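Monomethylamine methyltransferase MtmB1 (PDB 1TV3) catalyses transfer of the methyl group of monomethylamine to the corrinoid cofactor of its partner protein MtmC, a step in methanogenesis from methylamine. Local coordinates at residues His228-Leu233 with Ser244-Tyr249; Ser253-Asp258 with Ala291-Asp296; Ser305-Glu310 with Tyr334-Gly339. All coordinates share one frame; numbering follows the deposited sequence.

In the fold
The three contacts follow one another along the chain and sit on the wall and rim of one parallel barrel sheet, which curls around the bound group BG4. Interaction 1 packs helix 240-251 on strand 227-231, and interaction 2 pairs the next strand, 255-259, with strand 293-300. Their centres lie about 9 Å apart, and they meet directly: Gln232 reaches Asp258, and Tyr249 packs on Ile256. Interaction 3 lies across the chain's centre, about 26 Å from interaction 1 and about 23 Å from interaction 2 between centres, where the loop before helix 309-325 meets the loop after strand 330-333. All three touch BG4, so barrel wall and rim loops together shape one central site.

Interaction 1 (His228-Leu233 with Ser244-Tyr249). With BG4 (5-(hydroxy-methyl-amino)-3-methyl-pyrrolidine-2-carboxylic acid), chain B.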
loop_
_atom_site.group_PDB
_atom_site.type_symbol
_atom_site.label_atom_id
_atom_site.label_comp_id
_atom_site.label_asym_id
_atom_site.label_seq_id
_atom_site.Cartn_x
_atom_site.Cartn_y
_atom_site.Cartn_z
ATOM N N HIS A 228 -17.899 -9.475 7.523
ATOM C CA HIS A 228 -18.710 -9.664 6.322
ATOM C C HIS A 228 -19.880 -10.592 6.609
ATOM O O HIS A 228 -19.697 -11.745 6.992
ATOM C CB HIS A 228 -17.835 -10.210 5.197
ATOM C CG HIS A 228 -16.748 -9.265 4.793
ATOM N ND1 HIS A 228 -16.671 -8.710 3.533
ATOM C CD2 HIS A 228 -15.739 -8.714 5.508
ATOM C CE1 HIS A 228 -15.665 -7.857 3.491
ATOM N NE2 HIS A 228 -15.083 -7.839 4.678
ATOM N N GLU A 229 -21.085 -10.076 6.404
ATOM C CA GLU A 229 -22.287 -10.827 6.707
ATOM C C GLU A 229 -22.816 -11.786 5.658
ATOM O O GLU A 229 -22.753 -11.528 4.459
ATOM C CB GLU A 229 -23.411 -9.857 7.098
ATOM C CG GLU A 229 -24.014 -9.045 5.940
ATOM C CD GLU A 229 -24.972 -9.855 5.062
ATOM O OE1 GLU A 229 -25.599 -10.810 5.580
ATOM O OE2 GLU A 229 -25.114 -9.529 3.860
ATOM N N VAL A 230 -23.332 -12.906 6.150
ATOM C CA VAL A 230 -23.975 -13.924 5.333
ATOM C C VAL A 230 -25.032 -14.497 6.278
ATOM O O VAL A 230 -24.753 -14.755 7.453
ATOM C CB VAL A 230 -22.997 -15.019 4.858
ATOM C CG1 VAL A 230 -22.379 -15.744 6.040
ATOM C CG2 VAL A 230 -23.738 -15.987 3.946
ATOM N N SER A 231 -26.249 -14.676 5.774
ATOM C CA SER A 231 -27.345 -15.153 6.611
ATOM C C SER A 231 -27.888 -16.542 6.345
ATOM O O SER A 231 -28.195 -16.893 5.205
ATOM C CB SER A 231 -28.523 -14.176 6.521
ATOM O OG SER A 231 -28.136 -12.861 6.868
ATOM N N GLN A 232 -28.024 -17.324 7.412
ATOM C CA GLN A 232 -28.609 -18.654 7.302
ATOM C C GLN A 232 -30.121 -18.411 7.346
ATOM O O GLN A 232 -30.569 -17.395 7.884
ATOM C CB GLN A 232 -28.216 -19.529 8.489
ATOM C CG GLN A 232 -26.749 -19.893 8.573
ATOM C CD GLN A 232 -26.504 -20.947 9.630
ATOM O OE1 GLN A 232 -27.119 -22.014 9.600
ATOM N NE2 GLN A 232 -25.605 -20.656 10.574
ATOM N N LEU A 233 -30.901 -19.331 6.789
ATOM C CA LEU A 233 -32.355 -19.189 6.785
ATOM C C LEU A 233 -32.980 -19.974 7.946
ATOM O O LEU A 233 -32.259 -20.506 8.790
ATOM C CB LEU A 233 -32.914 -19.657 5.437
ATOM C CG LEU A 233 -32.274 -18.960 4.227
ATOM C CD1 LEU A 233 -32.880 -19.486 2.930
ATOM C CD2 LEU A 233 -32.485 -17.454 4.335
ATOM N N SER A 244 -22.404 -18.612 -2.724
ATOM C CA SER A 244 -21.474 -17.909 -3.605
ATOM C C SER A 244 -20.830 -16.726 -2.883
ATOM O O SER A 244 -19.645 -16.445 -3.073
ATOM C CB SER A 244 -22.185 -17.410 -4.865
ATOM O OG SER A 244 -22.325 -18.451 -5.814
ATOM N N VAL A 245 -21.609 -16.028 -2.060
ATOM C CA VAL A 245 -21.074 -14.893 -1.317
ATOM C C VAL A 245 -19.971 -15.382 -0.380
ATOM O O VAL A 245 -18.927 -14.738 -0.247
ATOM C CB VAL A 245 -22.173 -14.182 -0.503
ATOM C CG1 VAL A 245 -21.557 -13.114 0.389
ATOM C CG2 VAL A 245 -23.183 -13.543 -1.453
ATOM N N ILE A 246 -20.199 -16.525 0.258
ATOM C CA ILE A 246 -19.208 -17.102 1.157
ATOM C C ILE A 246 -17.893 -17.356 0.402
ATOM O O ILE A 246 -16.809 -17.054 0.906
ATOM C CB ILE A 246 -19.730 -18.431 1.772
ATOM C CG1 ILE A 246 -20.871 -18.129 2.752
ATOM C CG2 ILE A 246 -18.597 -19.170 2.490
ATOM C CD1 ILE A 246 -21.670 -19.352 3.173
ATOM N N ALA A 247 -17.994 -17.901 -0.810
ATOM C CA ALA A 247 -16.813 -18.184 -1.619
ATOM C C ALA A 247 -16.033 -16.898 -1.887
ATOM O O ALA A 247 -14.804 -16.895 -1.916
ATOM C CB ALA A 247 -17.219 -18.839 -2.942
ATOM N N HIS A 248 -16.757 -15.805 -2.083
ATOM C CA HIS A 248 -16.138 -14.514 -2.340
ATOM C C HIS A 248 -15.402 -14.001 -1.104
ATOM O O HIS A 248 -14.253 -13.569 -1.195
ATOM C CB HIS A 248 -17.212 -13.522 -2.791
ATOM C CG HIS A 248 -16.783 -12.090 -2.731
ATOM N ND1 HIS A 248 -17.238 -11.218 -1.767
ATOM C CD2 HIS A 248 -15.955 -11.373 -3.528
ATOM C CE1 HIS A 248 -16.711 -10.025 -1.971
ATOM N NE2 HIS A 248 -15.929 -10.093 -3.035
ATOM N N TYR A 249 -16.059 -14.056 0.053
ATOM C CA TYR A 249 -15.444 -13.607 1.300
ATOM C C TYR A 249 -14.146 -14.370 1.566
ATOM O O TYR A 249 -13.125 -13.777 1.920
ATOM C CB TYR A 249 -16.400 -13.825 2.473
ATOM C CG TYR A 249 -17.620 -12.927 2.482
ATOM C CD1 TYR A 249 -18.721 -13.237 3.283
ATOM C CD2 TYR A 249 -17.675 -11.765 1.708
ATOM C CE1 TYR A 249 -19.845 -12.417 3.318
ATOM C CE2 TYR A 249 -18.799 -10.934 1.734
ATOM C CZ TYR A 249 -19.880 -11.269 2.545
ATOM O OH TYR A 249 -20.997 -10.461 2.588
HETATM C C1 BG4 B . -26.071 -7.189 12.510
HETATM C C2 BG4 B . -27.480 -7.588 12.080
HETATM C C3 BG4 B . -28.226 -6.433 11.424
HETATM C C4 BG4 B . -28.050 -6.659 9.914
HETATM C C5 BG4 B . -27.940 -8.171 9.714
HETATM C C6 BG4 B . -29.599 -6.554 11.858
HETATM N N1 BG4 B . -27.498 -8.730 11.059
HETATM O O1 BG4 B . -25.883 -6.785 13.670
HETATM N N2 BG4 B . -26.937 -8.479 8.731
HETATM O O2 BG4 B . -25.510 -8.261 8.983
HETATM C C7 BG4 B . -27.085 -9.867 8.316
#
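The ring of Tyr249 is held between the strand and its own helix. His228 CB sits over the centre of one face, 3.4 Å from the ring centroid and only 8° off the normal, a close CH-pi contact. With CG anti to the carbonyl carbon (chi1 -63°), the imidazole swings round to present its edge to the same tyrosine in an edge-to-face pair with centroids 4.9 Å apart; its NE2 bonds to the backbone of Thr223. Val245 CG1 lies against the opposite face of Tyr249, nearer the rim. The phenol hydroxyl donates a hydrogen bond to the backbone, Tyr249 OH to Glu229 O at 2.8 Å, tilted 25° from the carbonyl plane. The ring is thus packed on both faces while its hydroxyl is tied to the strand backbone.

Packing thins toward the start of the helix. Val230 CG2 meets Ile246 CG1 at 3.8 Å, the two side chains crossing at about a right angle. Beyond Val230 the chain leaves the helix; Ser231 and Leu233 there are partly exposed, while the touching residues are all buried. Glu229 points the other way, into the barrel, where its OE1 lies 3.3 Å from BG4 C7 and its CB 3.2 Å from BG4 O2. Helix outside, ligand inside, and a nearly antiparallel strand and helix make this a beta-alpha unit of a TIM barrel.

Interaction 2 (Ser253-Asp258 with Ala291-Asp296); sequences SDIIMD and ASWHLD. With BG4 (5-(hydroxy-methyl-amino)-3-methyl-pyrrolidine-2-carboxylic acid), chain B.
Met257 pairs with Trp293 and Asp258 with His294 in parallel register, the backbone bonds running from Ile256 and Asp258 to Ser292, Trp293 and Leu295. Asp258 N donates to Trp293 O, and Leu295 N returns a bond to Asp258 O. At the start of the pairing Ile256 O takes two donors, Ser292 N at 2.7 Å and Trp293 N at 3.2 Å. There a side chain stands in for backbone: Ser292 OG, which also bonds Gln99, accepts from Ile256 N at 3.0 Å.

The polar side-chain link is His294 ND1 to Asp258 OD2 at 2.7 Å. The carboxylate uses its anti lone pair, lies close to the imidazole plane, and shares OD2 with Gln232 while OD1 bonds Ser289; these partners would probably steady a buried negative charge.

Aromatic and apolar contacts fill the other face. Met257 CG lies over the six-membered ring of Trp293, 3.5 Å from its centroid, and SD sits obliquely 3.8 Å from that centroid, a Met-aromatic contact. The methionine turns at chi3 (79°), which brings CE to 3.6 Å from BG4 O2, while Leu295 CD2 comes within 3.5 Å of BG4 C1. Trp293 NE1 is hydrogen-bonded to Ser227 OG. With Trp293 replaced by an alanine, Met257 would probably lose the ring its CG and SD rest on, and Ser227 its indole partner.

Arg108 of a neighbouring subunit packs on Ile255, Ile256 and Ser292. Strand 227-231 flanks strand 255-259 on its other edge, and helix 271-288 packs over the Asp258 and His294 side.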
loop_
_atom_site.group_PDB
_atom_site.type_symbol
_atom_site.label_atom_id
_atom_site.label_comp_id
_atom_site.label_asym_id
_atom_site.label_seq_id
_atom_site.Cartn_x
_atom_site.Cartn_y
_atom_site.Cartn_z
ATOM N N SER A 253 -9.954 -13.132 1.771
ATOM C CA SER A 253 -9.404 -13.202 3.125
ATOM C C SER A 253 -10.167 -12.274 4.088
ATOM O O SER A 253 -9.570 -11.665 4.978
ATOM C CB SER A 253 -7.912 -12.827 3.101
ATOM O OG SER A 253 -7.218 -13.323 4.240
ATOM N N ASP A 254 -11.485 -12.180 3.907
ATOM C CA ASP A 254 -12.341 -11.337 4.751
ATOM C C ASP A 254 -12.800 -12.024 6.035
ATOM O O ASP A 254 -13.036 -13.235 6.052
ATOM C CB ASP A 254 -13.621 -10.932 4.008
ATOM C CG ASP A 254 -13.373 -9.976 2.871
ATOM O OD1 ASP A 254 -12.451 -9.138 2.975
ATOM O OD2 ASP A 254 -14.132 -10.049 1.881
ATOM N N ILE A 255 -12.948 -11.242 7.105
ATOM C CA ILE A 255 -13.454 -11.780 8.364
ATOM C C ILE A 255 -14.923 -12.073 8.044
ATOM O O ILE A 255 -15.641 -11.198 7.552
ATOM C CB ILE A 255 -13.386 -10.737 9.508
ATOM C CG1 ILE A 255 -11.928 -10.476 9.899
ATOM C CG2 ILE A 255 -14.192 -11.217 10.708
ATOM C CD1 ILE A 255 -11.176 -11.715 10.320
ATOM N N ILE A 256 -15.366 -13.294 8.319
ATOM C CA ILE A 256 -16.736 -13.689 8.011
ATOM C C ILE A 256 -17.667 -13.815 9.211
ATOM O O ILE A 256 -17.361 -14.508 10.183
ATOM C CB ILE A 256 -16.752 -15.042 7.248
ATOM C CG1 ILE A 256 -16.017 -14.893 5.911
ATOM C CG2 ILE A 256 -18.195 -15.513 7.034
ATOM C CD1 ILE A 256 -15.951 -16.178 5.088
ATOM N N MET A 257 -18.809 -13.138 9.135
ATOM C CA MET A 257 -19.802 -13.213 10.195
ATOM C C MET A 257 -21.037 -13.925 9.661
ATOM O O MET A 257 -21.747 -13.397 8.802
ATOM C CB MET A 257 -20.229 -11.829 10.690
ATOM C CG MET A 257 -21.313 -11.929 11.769
ATOM S SD MET A 257 -22.350 -10.467 11.963
ATOM C CE MET A 257 -23.470 -10.687 10.582
ATOM N N ASP A 258 -21.281 -15.127 10.166
ATOM C CA ASP A 258 -22.441 -15.906 9.765
ATOM C C ASP A 258 -23.549 -15.603 10.765
ATOM O O ASP A 258 -23.327 -15.649 11.973
ATOM C CB ASP A 258 -22.104 -17.396 9.802
ATOM C CG ASP A 258 -23.333 -18.276 9.663
ATOM O OD1 ASP A 258 -23.573 -18.805 8.556
ATOM O OD2 ASP A 258 -24.056 -18.431 10.670
ATOM N N ALA A 291 -17.277 -19.385 8.899
ATOM C CA ALA A 291 -17.369 -18.163 9.688
ATOM C C ALA A 291 -16.234 -17.911 10.678
ATOM O O ALA A 291 -15.688 -18.844 11.280
ATOM C CB ALA A 291 -18.693 -18.145 10.432
ATOM N N SER A 292 -15.889 -16.634 10.837
ATOM C CA SER A 292 -14.872 -16.219 11.796
ATOM C C SER A 292 -15.621 -16.147 13.127
ATOM O O SER A 292 -15.074 -16.471 14.180
ATOM C CB SER A 292 -14.310 -14.842 11.433
ATOM O OG SER A 292 -13.596 -14.894 10.210
ATOM N N TRP A 293 -16.878 -15.709 13.060
ATOM C CA TRP A 293 -17.746 -15.635 14.234
ATOM C C TRP A 293 -19.208 -15.732 13.812
ATOM O O TRP A 293 -19.545 -15.473 12.655
ATOM C CB TRP A 293 -17.504 -14.358 15.056
ATOM C CG TRP A 293 -17.827 -13.046 14.393
ATOM C CD1 TRP A 293 -17.074 -12.387 13.462
ATOM C CD2 TRP A 293 -18.926 -12.175 14.710
ATOM N NE1 TRP A 293 -17.627 -11.156 13.189
ATOM C CE2 TRP A 293 -18.763 -11.000 13.940
ATOM C CE3 TRP A 293 -20.028 -12.274 15.574
ATOM C CZ2 TRP A 293 -19.663 -9.925 14.008
ATOM C CZ3 TRP A 293 -20.924 -11.205 15.644
ATOM C CH2 TRP A 293 -20.732 -10.044 14.863
ATOM N N HIS A 294 -20.069 -16.120 14.750
ATOM C CA HIS A 294 -21.493 -16.291 14.469
ATOM C C HIS A 294 -22.383 -15.309 15.217
ATOM O O HIS A 294 -22.256 -15.141 16.428
ATOM C CB HIS A 294 -21.929 -17.721 14.823
ATOM C CG HIS A 294 -23.393 -17.979 14.625
ATOM N ND1 HIS A 294 -23.970 -18.085 13.378
ATOM C CD2 HIS A 294 -24.401 -18.132 15.520
ATOM C CE1 HIS A 294 -25.270 -18.293 13.511
ATOM N NE2 HIS A 294 -25.556 -18.325 14.801
ATOM N N LEU A 295 -23.293 -14.673 14.486
ATOM C CA LEU A 295 -24.227 -13.723 15.078
ATOM C C LEU A 295 -25.582 -14.410 15.292
ATOM O O LEU A 295 -26.201 -14.888 14.340
ATOM C CB LEU A 295 -24.414 -12.518 14.155
ATOM C CG LEU A 295 -25.408 -11.471 14.671
ATOM C CD1 LEU A 295 -24.834 -10.753 15.889
ATOM C CD2 LEU A 295 -25.713 -10.481 13.568
ATOM N N ASP A 296 -26.036 -14.452 16.541
ATOM C CA ASP A 296 -27.318 -15.072 16.883
ATOM C C ASP A 296 -28.403 -13.989 16.859
ATOM O O ASP A 296 -28.135 -12.833 16.509
ATOM C CB ASP A 296 -27.230 -15.699 18.281
ATOM C CG ASP A 296 -28.385 -16.649 18.590
ATOM O OD1 ASP A 296 -29.344 -16.743 17.797
ATOM O OD2 ASP A 296 -28.328 -17.307 19.650
HETATM C C1 BG4 B . -26.071 -7.189 12.510
HETATM C C2 BG4 B . -27.480 -7.588 12.080
HETATM C C3 BG4 B . -28.226 -6.433 11.424
HETATM C C4 BG4 B . -28.050 -6.659 9.914
HETATM C C5 BG4 B . -27.940 -8.171 9.714
HETATM C C6 BG4 B . -29.599 -6.554 11.858
HETATM N N1 BG4 B . -27.498 -8.730 11.059
HETATM O O1 BG4 B . -25.883 -6.785 13.670
HETATM N N2 BG4 B . -26.937 -8.479 8.731
HETATM O O2 BG4 B . -25.510 -8.261 8.983
HETATM C C7 BG4 B . -27.085 -9.867 8.316
#

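Interaction 3 (Ser305-Glu310 with Tyr334-Gly339). With BG4 (5-(hydroxy-methyl-amino)-3-methyl-pyrrolidine-2-carboxylic acid), chain B.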
loop_
_atom_site.group_PDB
_atom_site.type_symbol
_atom_site.label_atom_id
_atom_site.label_comp_id
_atom_site.label_asym_id
_atom_site.label_seq_id
_atom_site.Cartn_x
_atom_site.Cartn_y
_atom_site.Cartn_z
ATOM N N SER A 305 -39.306 -9.611 18.560
ATOM C CA SER A 305 -38.234 -9.031 19.362
ATOM C C SER A 305 -37.267 -10.097 19.865
ATOM O O SER A 305 -37.641 -11.257 20.048
ATOM C CB SER A 305 -38.818 -8.275 20.558
ATOM O OG SER A 305 -37.798 -7.898 21.466
ATOM N N THR A 306 -36.021 -9.689 20.091
ATOM C CA THR A 306 -34.983 -10.591 20.575
ATOM C C THR A 306 -34.850 -10.537 22.096
ATOM O O THR A 306 -34.080 -11.299 22.682
ATOM C CB THR A 306 -33.610 -10.228 19.979
ATOM O OG1 THR A 306 -33.361 -8.827 20.183
ATOM C CG2 THR A 306 -33.563 -10.550 18.493
ATOM N N ASN A 307 -35.592 -9.642 22.738
ATOM C CA ASN A 307 -35.487 -9.521 24.185
ATOM C C ASN A 307 -36.706 -9.956 25.002
ATOM O O ASN A 307 -36.953 -9.422 26.086
ATOM C CB ASN A 307 -35.084 -8.090 24.571
ATOM C CG ASN A 307 -35.986 -7.041 23.960
ATOM O OD1 ASN A 307 -35.617 -6.377 22.992
ATOM N ND2 ASN A 307 -37.182 -6.886 24.522
ATOM N N THR A 308 -37.469 -10.919 24.493
ATOM C CA THR A 308 -38.609 -11.413 25.256
ATOM C C THR A 308 -38.007 -12.443 26.206
ATOM O O THR A 308 -36.876 -12.891 26.004
ATOM C CB THR A 308 -39.662 -12.118 24.371
ATOM O OG1 THR A 308 -39.124 -13.346 23.873
ATOM C CG2 THR A 308 -40.073 -11.223 23.206
ATOM N N ARG A 309 -38.751 -12.814 27.242
ATOM C CA ARG A 309 -38.261 -13.783 28.211
ATOM C C ARG A 309 -37.739 -15.051 27.533
ATOM O O ARG A 309 -36.653 -15.536 27.858
ATOM C CB ARG A 309 -39.375 -14.131 29.203
ATOM C CG ARG A 309 -38.987 -15.119 30.292
ATOM C CD ARG A 309 -40.116 -15.257 31.306
ATOM N NE ARG A 309 -40.337 -14.009 32.034
ATOM C CZ ARG A 309 -39.687 -13.665 33.141
ATOM N NH1 ARG A 309 -38.777 -14.480 33.658
ATOM N NH2 ARG A 309 -39.937 -12.500 33.727
ATOM N N GLU A 310 -38.506 -15.574 26.579
ATOM C CA GLU A 310 -38.117 -16.792 25.875
ATOM C C GLU A 310 -36.875 -16.639 24.994
ATOM O O GLU A 310 -35.988 -17.496 25.015
ATOM C CB GLU A 310 -39.280 -17.309 25.016
ATOM C CG GLU A 310 -40.546 -17.626 25.808
ATOM C CD GLU A 310 -41.511 -16.459 25.875
ATOM O OE1 GLU A 310 -41.088 -15.303 25.649
ATOM O OE2 GLU A 310 -42.702 -16.700 26.164
ATOM N N TYR A 334 -29.694 -6.963 18.510
ATOM C CA TYR A 334 -30.759 -6.354 19.300
ATOM C C TYR A 334 -31.971 -5.792 18.565
ATOM O O TYR A 334 -31.859 -4.829 17.798
ATOM C CB TYR A 334 -30.151 -5.245 20.176
ATOM C CG TYR A 334 -29.177 -5.751 21.218
ATOM C CD1 TYR A 334 -28.093 -6.557 20.861
ATOM C CD2 TYR A 334 -29.366 -5.460 22.572
ATOM C CE1 TYR A 334 -27.227 -7.066 21.825
ATOM C CE2 TYR A 334 -28.507 -5.964 23.546
ATOM C CZ TYR A 334 -27.442 -6.771 23.165
ATOM O OH TYR A 334 -26.620 -7.313 24.126
ATOM N N TYR A 335 -33.130 -6.391 18.826
ATOM C CA TYR A 335 -34.389 -5.952 18.230
ATOM C C TYR A 335 -35.455 -5.701 19.301
ATOM O O TYR A 335 -36.253 -6.585 19.617
ATOM C CB TYR A 335 -34.923 -6.991 17.240
ATOM C CG TYR A 335 -34.333 -6.909 15.849
ATOM C CD1 TYR A 335 -33.112 -7.518 15.541
ATOM C CD2 TYR A 335 -35.008 -6.230 14.833
ATOM C CE1 TYR A 335 -32.578 -7.454 14.250
ATOM C CE2 TYR A 335 -34.487 -6.158 13.546
ATOM C CZ TYR A 335 -33.275 -6.772 13.261
ATOM O OH TYR A 335 -32.772 -6.703 11.982
ATOM N N PRO A 336 -35.465 -4.494 19.889
ATOM C CA PRO A 336 -36.449 -4.149 20.921
ATOM C C PRO A 336 -37.767 -3.798 20.245
ATOM O O PRO A 336 -37.784 -3.473 19.059
ATOM C CB PRO A 336 -35.841 -2.914 21.598
ATOM C CG PRO A 336 -34.380 -2.962 21.223
ATOM C CD PRO A 336 -34.415 -3.467 19.808
ATOM N N CYS A 337 -38.863 -3.856 20.996
ATOM C CA CYS A 337 -40.170 -3.506 20.453
ATOM C C CYS A 337 -40.317 -1.987 20.405
ATOM O O CYS A 337 -40.724 -1.430 19.389
ATOM C CB CYS A 337 -41.292 -4.086 21.322
ATOM S SG CYS A 337 -41.423 -5.877 21.306
ATOM N N ALA A 338 -39.978 -1.323 21.506
ATOM C CA ALA A 338 -40.102 0.130 21.593
ATOM C C ALA A 338 -39.098 0.885 20.724
ATOM O O ALA A 338 -38.037 0.362 20.374
ATOM C CB ALA A 338 -39.973 0.576 23.046
ATOM N N GLY A 339 -39.449 2.122 20.385
ATOM C CA GLY A 339 -38.590 2.950 19.560
ATOM C C GLY A 339 -37.666 3.828 20.384
ATOM O O GLY A 339 -37.750 3.839 21.613
HETATM C C1 BG4 B . -26.071 -7.189 12.510
HETATM C C2 BG4 B . -27.480 -7.588 12.080
HETATM C C3 BG4 B . -28.226 -6.433 11.424
HETATM C C4 BG4 B . -28.050 -6.659 9.914
HETATM C C5 BG4 B . -27.940 -8.171 9.714
HETATM C C6 BG4 B . -29.599 -6.554 11.858
HETATM N N1 BG4 B . -27.498 -8.730 11.059
HETATM O O1 BG4 B . -25.883 -6.785 13.670
HETATM N N2 BG4 B . -26.937 -8.479 8.731
HETATM O O2 BG4 B . -25.510 -8.261 8.983
HETATM C C7 BG4 B . -27.085 -9.867 8.316
#
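Tyr335 O is gripped by two donors from the facing loop: Ser305 OG at 2.7 Å and Thr306 N at 3.1 Å. Thr306 answers with its own side chain, as Tyr335 N donates to Thr306 OG1 at 2.8 Å in a nearly straight bond (164°). Its chi1 of 51° sets OG1 between the backbone N and the carbonyl carbon, facing that N-H, and the same oxygen also bonds Gln352. Both the N-H and the carbonyl oxygen of Tyr335 thereby find partners in the facing loop.

Ser305 OG has a second task, accepting from Asn307 N at 3.1 Å to close an ST turn. This turn leads to Thr308, the N-cap of helix 309-325. The contact joins the loop entering that helix to the one after strand 330-333, at the rim of the TIM barrel.

Outward from the bonds, Asn307 OD1 rests 3.2 Å from Pro336 CA, its ND2 being held by Glu348. Ser305 CB packs against Cys337 SG at 3.6 Å. Thr306 CG2 lies obliquely by Tyr335, whose phenol leads away from the facing loop and places OH 3.2 Å from the methyl carbon C6 of BG4.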